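Local atomic coordinates of FeoA (Thermococcus thioreducens, PDB entry 3E19), a protein that probably regulates ferrous iron uptake as a small, SH3-like beta-barrel protein of the FeoA family. Residues M3-L7 against S8-P12; F62-G65 against K66-G70. All blocks are in the same frame, centred on the assembly; numbering follows the deposited sequence.

Interaction 1 (M3-L7 against S8-P12)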
# COMPACT_ATOMS: atom_id res chain seq x y z
N MET C 3 -15.14 -34.25 17.05
CA MET C 3 -15.85 -32.99 17.22
C MET C 3 -15.77 -32.20 15.93
O MET C 3 -14.69 -31.78 15.54
CB MET C 3 -15.25 -32.17 18.36
CG MET C 3 -15.42 -32.82 19.77
SD MET C 3 -17.18 -33.02 20.17
CE MET C 3 -17.77 -31.32 19.99
N VAL C 4 -16.91 -32.06 15.27
CA VAL C 4 -17.03 -31.31 14.05
C VAL C 4 -18.06 -30.24 14.31
O VAL C 4 -19.24 -30.52 14.53
CB VAL C 4 -17.47 -32.18 12.89
CG1 VAL C 4 -17.73 -31.31 11.64
CG2 VAL C 4 -16.42 -33.27 12.64
N VAL C 5 -17.60 -29.01 14.32
CA VAL C 5 -18.46 -27.89 14.77
C VAL C 5 -18.24 -26.68 13.91
O VAL C 5 -17.18 -26.57 13.31
CB VAL C 5 -18.12 -27.52 16.21
CG1 VAL C 5 -18.45 -28.69 17.15
CG2 VAL C 5 -16.71 -27.09 16.33
N PRO C 6 -19.24 -25.79 13.82
CA PRO C 6 -19.04 -24.51 13.15
C PRO C 6 -18.02 -23.64 13.88
O PRO C 6 -17.90 -23.68 15.11
CB PRO C 6 -20.43 -23.86 13.17
CG PRO C 6 -21.38 -24.99 13.45
CD PRO C 6 -20.63 -25.91 14.33
N LEU C 7 -17.29 -22.85 13.12
CA LEU C 7 -16.28 -22.02 13.72
C LEU C 7 -16.94 -21.11 14.75
O LEU C 7 -16.34 -20.82 15.75
CB LEU C 7 -15.55 -21.23 12.64
CG LEU C 7 -14.67 -20.07 13.06
CD1 LEU C 7 -13.61 -20.61 13.93
CD2 LEU C 7 -14.12 -19.43 11.77
N SER C 8 -18.18 -20.69 14.49
CA SER C 8 -18.99 -19.86 15.43
C SER C 8 -19.15 -20.45 16.83
O SER C 8 -19.45 -19.70 17.78
CB SER C 8 -20.37 -19.60 14.84
OG SER C 8 -21.05 -20.82 14.57
N GLU C 9 -18.97 -21.76 16.97
CA GLU C 9 -19.10 -22.44 18.24
C GLU C 9 -17.79 -22.71 18.95
O GLU C 9 -17.80 -23.27 20.02
CB GLU C 9 -19.93 -23.73 18.10
CG GLU C 9 -21.36 -23.39 17.83
CD GLU C 9 -22.21 -24.56 17.35
OE1 GLU C 9 -21.84 -25.73 17.60
OE2 GLU C 9 -23.25 -24.26 16.72
N MET C 10 -16.68 -22.27 18.38
CA MET C 10 -15.39 -22.57 18.95
C MET C 10 -14.91 -21.42 19.82
O MET C 10 -15.27 -20.29 19.64
CB MET C 10 -14.38 -22.83 17.84
CG MET C 10 -14.69 -24.07 17.08
SD MET C 10 -13.58 -24.24 15.68
CE MET C 10 -12.04 -24.68 16.53
N GLY C 11 -14.09 -21.72 20.78
CA GLY C 11 -13.73 -20.71 21.77
C GLY C 11 -12.24 -20.48 21.78
O GLY C 11 -11.50 -21.31 21.27
N PRO C 12 -11.81 -19.38 22.39
CA PRO C 12 -10.41 -19.04 22.49
C PRO C 12 -9.57 -20.26 22.88
O PRO C 12 -9.96 -21.06 23.76
CB PRO C 12 -10.39 -17.99 23.59
CG PRO C 12 -11.67 -17.28 23.41
CD PRO C 12 -12.65 -18.37 23.07
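L7 and M10 meet on the buried side of the turn that follows strand 4-6. M10 SD lies 4.0 Å from L7 CD1, the two side chains crossing at about a right angle, and it is also 4.0 Å from L7 CA. The methionine reaches back because its CG stands anti to its own carbonyl carbon (chi1 -67°) and the next bond is extended (chi2 174°), which carries SD to L7. Its CG also packs 3.7 Å from V5 CG2, so that one side chain touches residues on both sides of P6. Beyond the segments the same apolar side is closed by strands: L7 rests on I42 and V44, and M10 on V44 and V74.

Two backbone bonds, one ending on each of two successive carbonyls, draw the chain round: E9 N donates to P6 O at 2.9 Å (159° at the hydrogen), and M10 N to L7 O at 3.0 Å. Both run i to i+3, as in a 3-10 turn. In the SH3-like barrel of FeoA this single turn leads out of strand 4-6, outermost within this chain and paired with strand 72-76, into the loop ahead of strand 15-21.

The outer side differs in exposure and chemistry: E9 is exposed and P6 and S8 partly so, whereas L7 and M10 are buried. Here the E9 carboxylate lies against the P6 ring, with OE1 3.5 Å from P6 CD and OE2 3.8 Å from P6 CG; the proline nitrogen carries no hydrogen and CD and CG are carbons, so the carboxylate packs on the ring without a hydrogen bond. From the other end of the ring, S8 OG comes 3.4 Å from P6 CB. Past M10, D14 accepts a hydrogen bond from the backbone N of G11.

Interaction 2 (F62-G65 against K66-G70)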
# COMPACT_ATOMS: atom_id res chain seq x y z
N PHE C 62 -7.43 -12.49 11.61
CA PHE C 62 -8.63 -11.97 11.02
C PHE C 62 -9.74 -11.87 12.06
O PHE C 62 -9.82 -12.68 12.96
CB PHE C 62 -9.11 -12.89 9.87
CG PHE C 62 -8.23 -12.86 8.70
CD1 PHE C 62 -8.23 -11.76 7.85
CD2 PHE C 62 -7.34 -13.92 8.46
CE1 PHE C 62 -7.36 -11.70 6.75
CE2 PHE C 62 -6.48 -13.85 7.36
CZ PHE C 62 -6.51 -12.73 6.51
N ALA C 63 -10.64 -10.91 11.86
CA ALA C 63 -11.91 -10.86 12.61
C ALA C 63 -12.99 -11.38 11.70
O ALA C 63 -13.04 -11.01 10.49
CB ALA C 63 -12.23 -9.44 13.01
N ILE C 64 -13.84 -12.23 12.23
CA ILE C 64 -14.95 -12.73 11.48
C ILE C 64 -16.22 -12.60 12.31
O ILE C 64 -16.17 -12.69 13.53
CB ILE C 64 -14.66 -14.23 11.07
CG1 ILE C 64 -15.74 -14.77 10.15
CG2 ILE C 64 -14.39 -15.15 12.31
CD1 ILE C 64 -15.28 -16.08 9.42
N GLY C 65 -17.35 -12.38 11.64
CA GLY C 65 -18.61 -12.27 12.33
C GLY C 65 -19.12 -13.65 12.65
O GLY C 65 -18.82 -14.60 11.92
N LYS C 66 -19.89 -13.77 13.72
CA LYS C 66 -20.49 -15.05 14.11
C LYS C 66 -21.33 -15.65 13.00
O LYS C 66 -21.32 -16.88 12.79
CB LYS C 66 -21.37 -14.89 15.36
CG LYS C 66 -20.59 -14.74 16.64
CD LYS C 66 -21.19 -15.50 17.80
CE LYS C 66 -20.08 -15.97 18.77
NZ LYS C 66 -20.49 -15.90 20.22
N GLY C 67 -22.10 -14.81 12.32
CA GLY C 67 -22.92 -15.31 11.18
C GLY C 67 -22.11 -16.00 10.09
O GLY C 67 -22.40 -17.15 9.73
N LEU C 68 -21.08 -15.33 9.58
CA LEU C 68 -20.26 -15.92 8.52
C LEU C 68 -19.48 -17.13 9.05
O LEU C 68 -19.34 -18.13 8.32
CB LEU C 68 -19.31 -14.90 7.86
CG LEU C 68 -18.63 -15.39 6.57
CD1 LEU C 68 -19.61 -15.86 5.47
CD2 LEU C 68 -17.68 -14.33 6.00
N ALA C 69 -19.03 -17.04 10.29
CA ALA C 69 -18.34 -18.12 10.98
C ALA C 69 -19.19 -19.41 11.15
O ALA C 69 -18.65 -20.51 11.17
CB ALA C 69 -17.82 -17.63 12.32
N GLY C 70 -20.51 -19.27 11.20
CA GLY C 70 -21.41 -20.41 11.14
C GLY C 70 -21.36 -21.25 9.89
O GLY C 70 -21.78 -22.41 9.87
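I64 lays the outer part of its side chain against L68 and A69 of helix 66-69. CG1 lies 4.1 Å from A69 CB and 4.2 Å from L68 CB, while CD1 reaches the A69 backbone, 4.0 Å from its N. An extended side chain accounts for this reach: CG1 is anti to the backbone N (chi1 -174°) and CD1 continues outward (chi2 164°).

Next to this apolar patch, G65 O receives the A69 N-H, with A69 N at 2.9 Å and 160° at the hydrogen. A69 CB lies beside the same oxygen, 3.2 Å from G65 O. G65 occupies the N-cap position, so this i to i+4 bond is the first of the helix; G70 N repeats the pattern by donating to K66 O. The motif is a strand-to-helix junction of the SH3-like barrel, in which strand 60-64, outermost within this chain, passes through one glycine into a single helical turn before strand 72-76. Cutting I64 back to an alanine removes CG1 and CD1 and is likely to leave a gap beside L68 CB and the A69 backbone, where they now fill the angle between strand and helix.

A second shell fixes the pieces. I64 is hydrogen-bonded through its backbone to I53, and its side chain touches L31, M34, L36 and I53; L68 in turn leans on K30, L31 and M34. The K66 side chain leaves in another direction, and its NZ is hydrogen-bonded to the backbone oxygens of P49 and H48. At the helix start, E9 of a neighbouring subunit accepts a bond from G65 N through OE1 and packs on I64 and L68, bringing a subunit interface to this junction.

Both contacts follow the outermost strands, within this chain, of one antiparallel sheet, interaction 1 after strand 4-6 and interaction 2 after strand 60-64, with centres about 11 Å apart. They touch directly: L7 CB lies 3.5 Å from A69 O, and S8 CB 3.5 Å from K66 O. Each is partly buried, with apolar side chains inward, but the bonding differs: i to i+3 bonds in interaction 1, an i to i+4 bond in interaction 2. Their outer sides differ too. Within the assembly no other chain reaches residues 3-12, whereas residues 62-70 meet E9 of a neighbouring subunit, the counterpart of the glutamate in interaction 1.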